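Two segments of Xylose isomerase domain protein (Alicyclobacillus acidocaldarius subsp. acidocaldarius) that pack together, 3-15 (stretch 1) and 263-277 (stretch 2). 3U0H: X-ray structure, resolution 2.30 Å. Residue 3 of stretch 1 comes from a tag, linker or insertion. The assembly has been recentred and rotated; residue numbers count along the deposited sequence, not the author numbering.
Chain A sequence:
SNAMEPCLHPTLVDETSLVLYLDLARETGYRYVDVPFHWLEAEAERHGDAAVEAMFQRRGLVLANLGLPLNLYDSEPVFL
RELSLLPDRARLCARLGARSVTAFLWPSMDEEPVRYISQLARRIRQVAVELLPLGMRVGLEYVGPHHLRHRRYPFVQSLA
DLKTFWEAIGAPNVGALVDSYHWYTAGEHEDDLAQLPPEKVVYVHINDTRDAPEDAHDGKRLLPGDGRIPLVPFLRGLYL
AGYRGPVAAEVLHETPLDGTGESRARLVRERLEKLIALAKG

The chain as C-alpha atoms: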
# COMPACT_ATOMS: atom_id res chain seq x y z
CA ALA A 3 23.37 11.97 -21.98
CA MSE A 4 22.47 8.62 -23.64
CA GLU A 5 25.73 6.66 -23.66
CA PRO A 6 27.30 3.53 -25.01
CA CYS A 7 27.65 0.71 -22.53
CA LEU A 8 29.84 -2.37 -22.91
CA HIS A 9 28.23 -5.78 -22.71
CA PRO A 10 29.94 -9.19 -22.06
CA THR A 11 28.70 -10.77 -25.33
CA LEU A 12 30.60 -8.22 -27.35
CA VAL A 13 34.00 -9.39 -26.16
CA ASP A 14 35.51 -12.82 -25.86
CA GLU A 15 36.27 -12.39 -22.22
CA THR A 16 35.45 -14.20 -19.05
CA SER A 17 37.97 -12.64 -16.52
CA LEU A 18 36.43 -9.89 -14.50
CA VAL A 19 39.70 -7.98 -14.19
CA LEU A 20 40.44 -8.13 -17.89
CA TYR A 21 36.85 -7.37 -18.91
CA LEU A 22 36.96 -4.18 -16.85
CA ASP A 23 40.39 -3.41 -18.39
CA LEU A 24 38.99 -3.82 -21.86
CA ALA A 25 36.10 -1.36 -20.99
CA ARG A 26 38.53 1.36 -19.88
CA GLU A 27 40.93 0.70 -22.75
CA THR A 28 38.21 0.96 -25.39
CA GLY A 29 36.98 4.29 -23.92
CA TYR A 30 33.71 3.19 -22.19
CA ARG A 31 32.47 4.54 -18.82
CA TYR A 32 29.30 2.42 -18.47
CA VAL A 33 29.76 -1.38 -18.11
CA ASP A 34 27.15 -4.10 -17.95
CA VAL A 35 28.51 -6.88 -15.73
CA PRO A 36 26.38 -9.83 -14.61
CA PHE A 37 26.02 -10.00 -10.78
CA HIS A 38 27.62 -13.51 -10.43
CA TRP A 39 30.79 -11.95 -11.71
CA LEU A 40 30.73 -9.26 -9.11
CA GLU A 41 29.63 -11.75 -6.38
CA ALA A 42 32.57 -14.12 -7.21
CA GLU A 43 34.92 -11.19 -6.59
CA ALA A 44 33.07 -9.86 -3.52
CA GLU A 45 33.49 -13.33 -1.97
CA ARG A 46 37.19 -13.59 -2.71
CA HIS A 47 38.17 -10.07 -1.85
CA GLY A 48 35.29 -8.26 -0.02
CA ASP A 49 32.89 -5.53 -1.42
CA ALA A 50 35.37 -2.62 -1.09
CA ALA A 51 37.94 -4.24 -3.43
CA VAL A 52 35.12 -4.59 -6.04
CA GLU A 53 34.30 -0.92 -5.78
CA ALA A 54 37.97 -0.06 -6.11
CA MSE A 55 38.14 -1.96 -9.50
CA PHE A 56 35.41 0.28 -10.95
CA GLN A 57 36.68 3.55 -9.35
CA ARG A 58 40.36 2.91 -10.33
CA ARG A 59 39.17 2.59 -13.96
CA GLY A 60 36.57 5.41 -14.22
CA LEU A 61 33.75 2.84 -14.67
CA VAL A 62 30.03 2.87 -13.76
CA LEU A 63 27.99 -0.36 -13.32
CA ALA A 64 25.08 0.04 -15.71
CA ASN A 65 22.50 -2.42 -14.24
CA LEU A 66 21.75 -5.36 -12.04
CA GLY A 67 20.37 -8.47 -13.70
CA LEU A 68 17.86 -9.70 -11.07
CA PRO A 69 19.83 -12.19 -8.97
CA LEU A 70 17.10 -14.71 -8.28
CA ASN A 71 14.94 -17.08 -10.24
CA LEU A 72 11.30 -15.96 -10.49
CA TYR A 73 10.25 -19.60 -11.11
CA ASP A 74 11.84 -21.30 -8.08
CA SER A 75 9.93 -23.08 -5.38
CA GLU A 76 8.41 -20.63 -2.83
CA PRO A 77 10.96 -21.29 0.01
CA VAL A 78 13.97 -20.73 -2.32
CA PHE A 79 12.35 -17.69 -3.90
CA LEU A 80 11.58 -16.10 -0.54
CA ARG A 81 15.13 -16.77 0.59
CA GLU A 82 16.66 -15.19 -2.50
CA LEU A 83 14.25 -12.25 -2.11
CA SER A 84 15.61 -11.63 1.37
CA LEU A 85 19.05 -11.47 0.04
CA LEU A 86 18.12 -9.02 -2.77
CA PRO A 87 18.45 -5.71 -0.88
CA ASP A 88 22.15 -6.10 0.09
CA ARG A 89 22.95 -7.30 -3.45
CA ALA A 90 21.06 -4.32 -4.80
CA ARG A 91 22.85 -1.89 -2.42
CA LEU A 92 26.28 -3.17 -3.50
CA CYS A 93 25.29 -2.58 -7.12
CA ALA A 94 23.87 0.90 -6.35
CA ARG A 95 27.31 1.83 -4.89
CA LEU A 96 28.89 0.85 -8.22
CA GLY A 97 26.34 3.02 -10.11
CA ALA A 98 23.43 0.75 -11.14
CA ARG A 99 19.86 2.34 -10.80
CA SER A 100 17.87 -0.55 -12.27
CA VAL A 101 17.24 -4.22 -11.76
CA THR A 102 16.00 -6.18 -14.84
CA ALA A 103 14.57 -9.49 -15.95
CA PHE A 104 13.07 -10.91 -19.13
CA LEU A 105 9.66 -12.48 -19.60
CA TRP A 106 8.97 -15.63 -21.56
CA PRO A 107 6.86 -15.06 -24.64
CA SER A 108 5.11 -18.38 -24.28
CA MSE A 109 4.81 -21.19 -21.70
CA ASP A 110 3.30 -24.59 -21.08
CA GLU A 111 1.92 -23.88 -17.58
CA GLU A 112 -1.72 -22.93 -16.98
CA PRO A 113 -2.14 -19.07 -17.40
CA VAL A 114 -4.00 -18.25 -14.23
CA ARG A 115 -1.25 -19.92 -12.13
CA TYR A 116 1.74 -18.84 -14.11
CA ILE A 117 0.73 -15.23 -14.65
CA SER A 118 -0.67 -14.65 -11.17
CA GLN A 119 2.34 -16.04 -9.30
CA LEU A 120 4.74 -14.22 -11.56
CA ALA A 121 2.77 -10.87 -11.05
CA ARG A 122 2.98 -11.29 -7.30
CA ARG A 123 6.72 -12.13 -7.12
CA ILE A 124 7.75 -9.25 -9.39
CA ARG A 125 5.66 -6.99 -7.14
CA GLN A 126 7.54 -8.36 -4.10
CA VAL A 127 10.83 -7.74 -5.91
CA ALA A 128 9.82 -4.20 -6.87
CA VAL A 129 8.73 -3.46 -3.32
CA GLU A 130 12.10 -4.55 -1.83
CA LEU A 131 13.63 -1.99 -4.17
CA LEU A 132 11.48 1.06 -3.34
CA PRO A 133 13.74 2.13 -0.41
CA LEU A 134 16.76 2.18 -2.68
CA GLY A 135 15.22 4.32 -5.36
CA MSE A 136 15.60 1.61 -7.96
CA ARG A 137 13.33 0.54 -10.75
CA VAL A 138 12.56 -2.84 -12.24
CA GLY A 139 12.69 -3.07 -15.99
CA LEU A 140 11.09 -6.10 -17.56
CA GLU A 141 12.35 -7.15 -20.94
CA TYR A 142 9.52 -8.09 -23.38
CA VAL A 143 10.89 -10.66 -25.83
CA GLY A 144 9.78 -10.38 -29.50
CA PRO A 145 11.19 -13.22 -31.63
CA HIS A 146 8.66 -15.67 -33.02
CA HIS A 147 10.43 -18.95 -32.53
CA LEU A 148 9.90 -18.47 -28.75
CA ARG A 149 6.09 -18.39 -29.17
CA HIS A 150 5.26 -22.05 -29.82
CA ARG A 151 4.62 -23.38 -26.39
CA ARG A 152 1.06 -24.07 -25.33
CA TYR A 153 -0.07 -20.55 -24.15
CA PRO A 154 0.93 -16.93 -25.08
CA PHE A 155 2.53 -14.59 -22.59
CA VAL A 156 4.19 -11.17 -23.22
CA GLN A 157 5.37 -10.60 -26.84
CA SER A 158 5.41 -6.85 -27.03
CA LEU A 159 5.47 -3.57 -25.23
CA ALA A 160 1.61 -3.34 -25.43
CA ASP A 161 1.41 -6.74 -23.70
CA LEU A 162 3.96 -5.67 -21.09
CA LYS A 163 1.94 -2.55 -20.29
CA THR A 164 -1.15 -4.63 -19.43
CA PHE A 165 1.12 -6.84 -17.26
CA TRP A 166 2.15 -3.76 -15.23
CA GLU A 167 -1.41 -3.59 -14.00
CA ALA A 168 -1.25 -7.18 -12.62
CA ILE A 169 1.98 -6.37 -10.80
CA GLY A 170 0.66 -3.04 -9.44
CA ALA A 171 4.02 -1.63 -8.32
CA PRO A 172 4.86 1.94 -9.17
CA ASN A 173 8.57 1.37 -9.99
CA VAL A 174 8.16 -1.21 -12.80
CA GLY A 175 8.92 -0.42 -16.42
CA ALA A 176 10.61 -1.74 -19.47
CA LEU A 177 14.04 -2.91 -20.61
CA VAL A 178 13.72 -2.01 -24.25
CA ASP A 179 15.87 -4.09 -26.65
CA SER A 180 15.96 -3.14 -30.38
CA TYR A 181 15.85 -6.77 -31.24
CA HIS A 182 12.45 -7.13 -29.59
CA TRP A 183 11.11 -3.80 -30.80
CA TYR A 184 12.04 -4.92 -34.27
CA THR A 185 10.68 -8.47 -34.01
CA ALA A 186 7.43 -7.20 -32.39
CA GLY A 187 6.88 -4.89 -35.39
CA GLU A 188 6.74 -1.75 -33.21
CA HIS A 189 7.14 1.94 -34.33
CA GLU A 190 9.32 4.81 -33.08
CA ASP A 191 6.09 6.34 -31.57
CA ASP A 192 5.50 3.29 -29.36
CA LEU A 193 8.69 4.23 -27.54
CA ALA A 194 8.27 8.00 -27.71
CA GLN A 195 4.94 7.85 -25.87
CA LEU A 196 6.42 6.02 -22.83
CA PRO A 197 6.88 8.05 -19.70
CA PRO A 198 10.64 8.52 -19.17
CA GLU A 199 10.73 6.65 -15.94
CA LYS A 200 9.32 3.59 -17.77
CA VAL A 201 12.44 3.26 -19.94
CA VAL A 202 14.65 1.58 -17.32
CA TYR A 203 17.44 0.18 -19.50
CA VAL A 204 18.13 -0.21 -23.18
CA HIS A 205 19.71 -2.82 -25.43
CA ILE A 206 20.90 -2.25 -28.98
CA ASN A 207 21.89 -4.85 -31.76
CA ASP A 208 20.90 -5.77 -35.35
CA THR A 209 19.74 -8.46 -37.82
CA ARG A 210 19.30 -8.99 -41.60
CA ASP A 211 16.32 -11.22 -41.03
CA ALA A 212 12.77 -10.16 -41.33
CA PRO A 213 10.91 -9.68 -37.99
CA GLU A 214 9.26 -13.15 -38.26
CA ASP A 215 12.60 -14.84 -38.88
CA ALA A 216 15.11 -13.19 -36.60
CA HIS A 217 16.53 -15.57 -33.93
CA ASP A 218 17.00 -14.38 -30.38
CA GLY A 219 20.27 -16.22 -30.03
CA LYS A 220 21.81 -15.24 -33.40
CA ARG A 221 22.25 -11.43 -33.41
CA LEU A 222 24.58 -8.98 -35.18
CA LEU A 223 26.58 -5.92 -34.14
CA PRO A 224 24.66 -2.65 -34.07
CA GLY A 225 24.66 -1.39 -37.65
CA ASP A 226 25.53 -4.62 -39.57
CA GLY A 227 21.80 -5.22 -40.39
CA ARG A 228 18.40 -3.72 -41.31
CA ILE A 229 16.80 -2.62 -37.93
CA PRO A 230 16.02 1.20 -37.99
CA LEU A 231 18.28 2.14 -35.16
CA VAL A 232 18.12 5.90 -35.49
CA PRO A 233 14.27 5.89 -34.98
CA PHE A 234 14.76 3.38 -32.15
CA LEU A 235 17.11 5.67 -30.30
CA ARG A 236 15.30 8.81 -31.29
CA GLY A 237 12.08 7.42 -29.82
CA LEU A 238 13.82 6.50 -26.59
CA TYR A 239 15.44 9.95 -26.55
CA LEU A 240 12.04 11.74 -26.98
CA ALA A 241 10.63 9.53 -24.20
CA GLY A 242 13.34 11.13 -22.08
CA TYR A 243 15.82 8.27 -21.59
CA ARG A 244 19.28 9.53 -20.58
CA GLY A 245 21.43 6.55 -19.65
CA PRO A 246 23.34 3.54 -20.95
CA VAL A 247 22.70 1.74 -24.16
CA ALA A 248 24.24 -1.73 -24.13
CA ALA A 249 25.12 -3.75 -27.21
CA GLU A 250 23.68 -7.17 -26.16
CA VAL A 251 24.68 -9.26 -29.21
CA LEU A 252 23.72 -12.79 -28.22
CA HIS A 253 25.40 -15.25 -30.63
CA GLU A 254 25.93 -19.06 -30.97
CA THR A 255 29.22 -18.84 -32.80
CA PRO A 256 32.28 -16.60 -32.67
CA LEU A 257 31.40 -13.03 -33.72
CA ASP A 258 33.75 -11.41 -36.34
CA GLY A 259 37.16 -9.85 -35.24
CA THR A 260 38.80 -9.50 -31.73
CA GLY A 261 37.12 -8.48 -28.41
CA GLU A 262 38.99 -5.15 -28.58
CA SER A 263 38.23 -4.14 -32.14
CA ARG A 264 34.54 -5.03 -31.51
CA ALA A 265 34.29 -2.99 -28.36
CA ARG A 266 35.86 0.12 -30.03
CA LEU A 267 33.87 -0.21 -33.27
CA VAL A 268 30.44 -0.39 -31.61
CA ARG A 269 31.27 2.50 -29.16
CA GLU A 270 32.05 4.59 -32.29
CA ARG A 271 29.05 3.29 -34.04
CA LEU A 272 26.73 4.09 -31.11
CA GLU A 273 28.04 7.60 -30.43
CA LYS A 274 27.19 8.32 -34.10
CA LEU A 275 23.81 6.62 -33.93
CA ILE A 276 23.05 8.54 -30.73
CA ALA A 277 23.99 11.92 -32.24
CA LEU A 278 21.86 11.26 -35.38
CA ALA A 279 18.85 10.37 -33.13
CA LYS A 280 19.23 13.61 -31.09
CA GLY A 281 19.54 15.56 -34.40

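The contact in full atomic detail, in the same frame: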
# COMPACT_ATOMS: atom_id res chain seq x y z
N ALA A 3 23.45 12.31 -20.50
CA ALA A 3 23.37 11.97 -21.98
C ALA A 3 23.05 10.47 -22.12
O ALA A 3 23.37 9.70 -21.23
CB ALA A 3 24.66 12.32 -22.71
N MSE A 4 22.42 10.05 -23.21
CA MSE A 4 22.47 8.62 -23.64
C MSE A 4 23.88 8.21 -23.97
O MSE A 4 24.50 8.87 -24.78
CB MSE A 4 21.74 8.41 -24.94
CG MSE A 4 20.30 8.15 -24.80
SE MSE A 4 19.55 7.68 -26.52
CE MSE A 4 17.90 7.51 -25.73
N GLU A 5 24.36 7.09 -23.42
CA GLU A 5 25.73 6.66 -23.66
C GLU A 5 25.91 5.21 -23.97
O GLU A 5 25.14 4.38 -23.55
CB GLU A 5 26.56 6.88 -22.45
CG GLU A 5 27.03 8.29 -22.34
CD GLU A 5 28.07 8.35 -21.28
OE1 GLU A 5 29.20 7.91 -21.60
OE2 GLU A 5 27.72 8.78 -20.14
N PRO A 6 27.02 4.90 -24.66
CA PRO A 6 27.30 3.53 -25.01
C PRO A 6 27.74 2.80 -23.78
O PRO A 6 28.37 3.41 -22.91
CB PRO A 6 28.43 3.65 -26.01
CG PRO A 6 28.34 5.05 -26.52
CD PRO A 6 27.93 5.83 -25.32
N CYS A 7 27.38 1.53 -23.69
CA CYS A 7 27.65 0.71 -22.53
C CYS A 7 28.19 -0.61 -23.05
O CYS A 7 27.66 -1.19 -23.99
CB CYS A 7 26.37 0.47 -21.72
SG CYS A 7 26.64 -0.70 -20.31
N LEU A 8 29.25 -1.11 -22.45
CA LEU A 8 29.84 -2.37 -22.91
C LEU A 8 29.06 -3.55 -22.31
O LEU A 8 28.59 -3.51 -21.17
CB LEU A 8 31.30 -2.42 -22.53
CG LEU A 8 32.09 -3.58 -23.14
CD1 LEU A 8 32.30 -3.41 -24.65
CD2 LEU A 8 33.41 -3.72 -22.40
N HIS A 9 28.89 -4.57 -23.13
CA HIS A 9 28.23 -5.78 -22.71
C HIS A 9 29.10 -7.03 -22.94
O HIS A 9 29.75 -7.15 -23.96
CB HIS A 9 26.98 -5.93 -23.53
CG HIS A 9 26.06 -6.92 -22.97
ND1 HIS A 9 26.09 -8.19 -23.34
CD2 HIS A 9 25.05 -6.79 -22.03
CE1 HIS A 9 25.13 -8.88 -22.63
NE2 HIS A 9 24.51 -8.02 -21.84
N PRO A 10 29.07 -8.00 -22.01
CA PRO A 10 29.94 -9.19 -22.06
C PRO A 10 29.97 -9.99 -23.37
O PRO A 10 31.05 -10.49 -23.79
CB PRO A 10 29.34 -10.08 -20.97
CG PRO A 10 28.70 -9.13 -20.02
CD PRO A 10 28.12 -8.07 -20.89
N THR A 11 28.81 -10.09 -24.03
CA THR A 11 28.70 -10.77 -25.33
C THR A 11 29.49 -10.10 -26.42
O THR A 11 29.73 -10.72 -27.43
CB THR A 11 27.27 -10.78 -25.86
OG1 THR A 11 26.84 -9.42 -26.05
CG2 THR A 11 26.33 -11.51 -24.88
N LEU A 12 29.83 -8.84 -26.29
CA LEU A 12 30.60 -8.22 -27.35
C LEU A 12 32.02 -8.69 -27.42
O LEU A 12 32.61 -8.62 -28.48
CB LEU A 12 30.62 -6.69 -27.18
CG LEU A 12 29.75 -5.92 -28.13
CD1 LEU A 12 30.19 -4.47 -28.12
CD2 LEU A 12 29.91 -6.56 -29.49
N VAL A 13 32.58 -9.11 -26.29
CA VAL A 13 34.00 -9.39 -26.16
C VAL A 13 34.24 -10.83 -25.71
O VAL A 13 33.40 -11.47 -25.08
CB VAL A 13 34.66 -8.44 -25.15
CG1 VAL A 13 34.38 -7.00 -25.52
CG2 VAL A 13 34.19 -8.72 -23.73
N ASP A 14 35.40 -11.36 -26.02
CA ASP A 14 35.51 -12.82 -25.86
C ASP A 14 36.14 -13.07 -24.51
O ASP A 14 37.21 -13.59 -24.45
CB ASP A 14 36.24 -13.54 -27.06
CG ASP A 14 37.13 -12.60 -27.91
OD1 ASP A 14 37.70 -11.62 -27.36
OD2 ASP A 14 37.27 -12.85 -29.13
N GLU A 15 35.50 -12.61 -23.44
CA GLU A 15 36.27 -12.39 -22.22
C GLU A 15 35.47 -12.77 -21.01
O GLU A 15 34.35 -12.33 -20.81
CB GLU A 15 36.83 -10.96 -22.12
CG GLU A 15 38.02 -10.78 -21.15
CD GLU A 15 38.97 -12.00 -21.10
OE1 GLU A 15 39.97 -11.99 -21.86
OE2 GLU A 15 38.73 -12.99 -20.33
N SER A 263 38.70 -4.88 -30.98
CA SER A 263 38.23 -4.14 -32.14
C SER A 263 36.70 -4.05 -32.09
O SER A 263 36.14 -3.07 -32.49
CB SER A 263 38.74 -4.76 -33.46
OG SER A 263 38.13 -6.02 -33.71
N ARG A 264 36.02 -5.07 -31.58
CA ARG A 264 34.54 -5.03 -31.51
C ARG A 264 34.04 -3.97 -30.54
O ARG A 264 33.16 -3.17 -30.87
CB ARG A 264 33.95 -6.38 -31.10
CG ARG A 264 33.90 -7.37 -32.25
CD ARG A 264 33.09 -8.61 -31.92
NE ARG A 264 33.53 -9.33 -30.70
CZ ARG A 264 34.39 -10.36 -30.65
NH1 ARG A 264 35.02 -10.79 -31.74
NH2 ARG A 264 34.67 -10.94 -29.48
N ALA A 265 34.62 -3.97 -29.35
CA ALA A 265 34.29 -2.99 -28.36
C ALA A 265 34.44 -1.56 -28.92
O ALA A 265 33.50 -0.78 -28.82
CB ALA A 265 35.15 -3.20 -27.12
N ARG A 266 35.60 -1.23 -29.50
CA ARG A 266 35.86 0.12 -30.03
C ARG A 266 34.93 0.48 -31.16
O ARG A 266 34.37 1.58 -31.17
CB ARG A 266 37.32 0.25 -30.48
CG ARG A 266 37.78 1.68 -30.78
CD ARG A 266 39.27 1.74 -31.19
NE ARG A 266 40.13 0.80 -30.43
CZ ARG A 266 40.64 1.03 -29.22
NH1 ARG A 266 40.45 2.19 -28.59
NH2 ARG A 266 41.38 0.08 -28.63
N LEU A 267 34.74 -0.45 -32.10
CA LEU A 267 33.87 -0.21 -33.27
C LEU A 267 32.41 0.11 -32.91
O LEU A 267 31.80 0.99 -33.48
CB LEU A 267 33.89 -1.40 -34.24
CG LEU A 267 33.29 -1.10 -35.61
CD1 LEU A 267 33.98 0.10 -36.28
CD2 LEU A 267 33.36 -2.34 -36.51
N VAL A 268 31.86 -0.61 -31.96
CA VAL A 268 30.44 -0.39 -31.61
C VAL A 268 30.27 0.90 -30.75
O VAL A 268 29.28 1.61 -30.89
CB VAL A 268 29.87 -1.65 -30.90
CG1 VAL A 268 28.44 -1.43 -30.38
CG2 VAL A 268 29.96 -2.85 -31.83
N ARG A 269 31.23 1.20 -29.87
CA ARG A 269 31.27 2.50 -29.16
C ARG A 269 31.16 3.65 -30.16
O ARG A 269 30.34 4.52 -29.95
CB ARG A 269 32.58 2.75 -28.39
CG ARG A 269 32.38 3.54 -27.12
CD ARG A 269 33.25 4.75 -26.94
NE ARG A 269 34.60 4.51 -27.37
CZ ARG A 269 35.26 5.15 -28.33
NH1 ARG A 269 36.48 4.75 -28.61
NH2 ARG A 269 34.73 6.15 -29.01
N GLU A 270 32.04 3.63 -31.18
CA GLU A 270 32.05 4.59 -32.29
C GLU A 270 30.75 4.56 -33.02
O GLU A 270 30.15 5.57 -33.30
CB GLU A 270 33.13 4.29 -33.33
CG GLU A 270 34.50 4.80 -32.95
CD GLU A 270 35.65 4.11 -33.72
OE1 GLU A 270 35.46 3.62 -34.88
OE2 GLU A 270 36.75 4.04 -33.13
N ARG A 271 30.30 3.38 -33.36
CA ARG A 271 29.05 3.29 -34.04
C ARG A 271 27.87 3.85 -33.24
O ARG A 271 26.99 4.51 -33.79
CB ARG A 271 28.82 1.86 -34.42
CG ARG A 271 29.67 1.46 -35.61
CD ARG A 271 29.31 0.04 -35.99
NE ARG A 271 30.00 -0.51 -37.15
CZ ARG A 271 29.61 -1.63 -37.75
NH1 ARG A 271 28.56 -2.31 -37.30
NH2 ARG A 271 30.31 -2.10 -38.78
N LEU A 272 27.86 3.64 -31.93
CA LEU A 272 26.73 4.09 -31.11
C LEU A 272 26.80 5.58 -30.81
O LEU A 272 25.77 6.23 -30.78
CB LEU A 272 26.64 3.30 -29.79
CG LEU A 272 26.25 1.84 -29.97
CD1 LEU A 272 25.89 1.21 -28.63
CD2 LEU A 272 25.12 1.70 -30.98
N GLU A 273 27.98 6.15 -30.61
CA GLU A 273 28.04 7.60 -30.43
C GLU A 273 27.45 8.27 -31.64
O GLU A 273 26.77 9.24 -31.50
CB GLU A 273 29.45 8.12 -30.21
CG GLU A 273 30.09 7.63 -28.94
CD GLU A 273 31.60 7.70 -29.02
OE1 GLU A 273 32.15 7.81 -30.14
OE2 GLU A 273 32.26 7.62 -27.95
N LYS A 274 27.69 7.72 -32.83
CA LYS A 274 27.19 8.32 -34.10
C LYS A 274 25.70 8.10 -34.24
O LYS A 274 24.95 9.02 -34.53
CB LYS A 274 27.94 7.79 -35.33
CG LYS A 274 29.41 8.22 -35.36
CD LYS A 274 30.14 7.92 -36.69
CE LYS A 274 31.66 8.23 -36.65
NZ LYS A 274 32.60 7.04 -36.58
N LEU A 275 25.25 6.88 -33.95
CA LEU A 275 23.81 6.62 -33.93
C LEU A 275 23.09 7.56 -32.96
O LEU A 275 22.05 8.12 -33.29
CB LEU A 275 23.53 5.17 -33.59
CG LEU A 275 23.77 4.30 -34.84
CD1 LEU A 275 23.98 2.86 -34.45
CD2 LEU A 275 22.60 4.45 -35.81
N ILE A 276 23.68 7.75 -31.79
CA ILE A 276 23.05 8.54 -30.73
C ILE A 276 22.99 10.04 -31.11
O ILE A 276 22.05 10.73 -30.72
CB ILE A 276 23.78 8.32 -29.37
CG1 ILE A 276 23.45 6.91 -28.81
CG2 ILE A 276 23.45 9.45 -28.35
CD1 ILE A 276 24.44 6.43 -27.77
N ALA A 277 23.97 10.53 -31.86
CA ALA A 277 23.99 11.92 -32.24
C ALA A 277 23.01 12.16 -33.43
O ALA A 277 22.34 13.19 -33.47
CB ALA A 277 25.42 12.35 -32.59

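Two ends of one chain meet here; any two residues that touch are at least 250 positions apart in sequence. Stretch 1 enters as a strand that includes residues 5 to 7, then passes through a short 3-10 segment, 10-12. Stretch 2 is helical throughout. The strand and the helix run roughly antiparallel, at 154°, and their axes approach to 8.0 Å. As a result Met4 lies near Ile276, Pro6 near Arg269, and Leu12 near Ala265. Together the two sides bury 588 Å².

Most of the contact is apolar. The alternation of the strand is plain: Pro6 points toward the helix, while Glu5 and Cys7 point away. The ring of Pro6 packs against the helix between Arg269 and Ile276. Its CG is 4.1 Å from Leu272 CB and 3.9 Å from Glu273 CG, so the aliphatic part of the glutamate serves as packing surface. Pro6 CG also lies 4.0 Å from Arg269 O. That carbonyl is already used inside the helix, accepting from Glu273 N at 2.9 Å.

Ile276 covers the start of the strand. Its CG2 is 4.0 Å from Met4 CB, and its CD1 is 4.3 Å from Pro6 CD. Met4 is a selenomethionine; its CB faces the helix, but the end of the side chain leads away. Further along, Leu8 starts out sideways and its end comes nearer, placing CD1 3.8 Å from Ala265 CB. Val13 CG1 reaches the same methyl, Ala265 CB, at 4.2 Å. Leu12 CD1 packs against Val268 CB at 4.0 Å.

The polar bonding between the stretches centres on Arg264. Its NE donates to Leu12 O at 2.5 Å, a very short and nearly straight bond with an angle of 176°. Arg264 NH2 makes a weak second bond to Leu12 O at 3.3 Å, with a bent angle of 125°. NH2 also donates to Asp14 OD2 at 3.2 Å. This bond is weak too, but it forms part of a salt bridge, so opposite charges add to the attraction. Both acceptors lie at the edge of the guanidinium, near its plane, where its N-H groups point. NH1 is bonded elsewhere in the structure. All three guanidinium nitrogens of this buried arginine therefore have partners.

Other polar groups are satisfied within their own stretch. Arg269 NH2 donates to Glu273 OE2 at 3.1 Å, a salt bridge across one helical turn beside Pro6. Arg269 NE and NH1 bond elsewhere. In stretch 1, His9 ND1 and Thr11 OG1 share a hydrogen bond of 3.1 Å, and Thr11 N adds a weak one to His9 ND1 at 3.4 Å. Leu12 N donates to His9 O at 2.9 Å, and Val13 N to Pro10 O at 3.2 Å. These backbone bonds fold the segment into a turn. Leu12 thus donates to its own stretch through N and accepts from the helix through O.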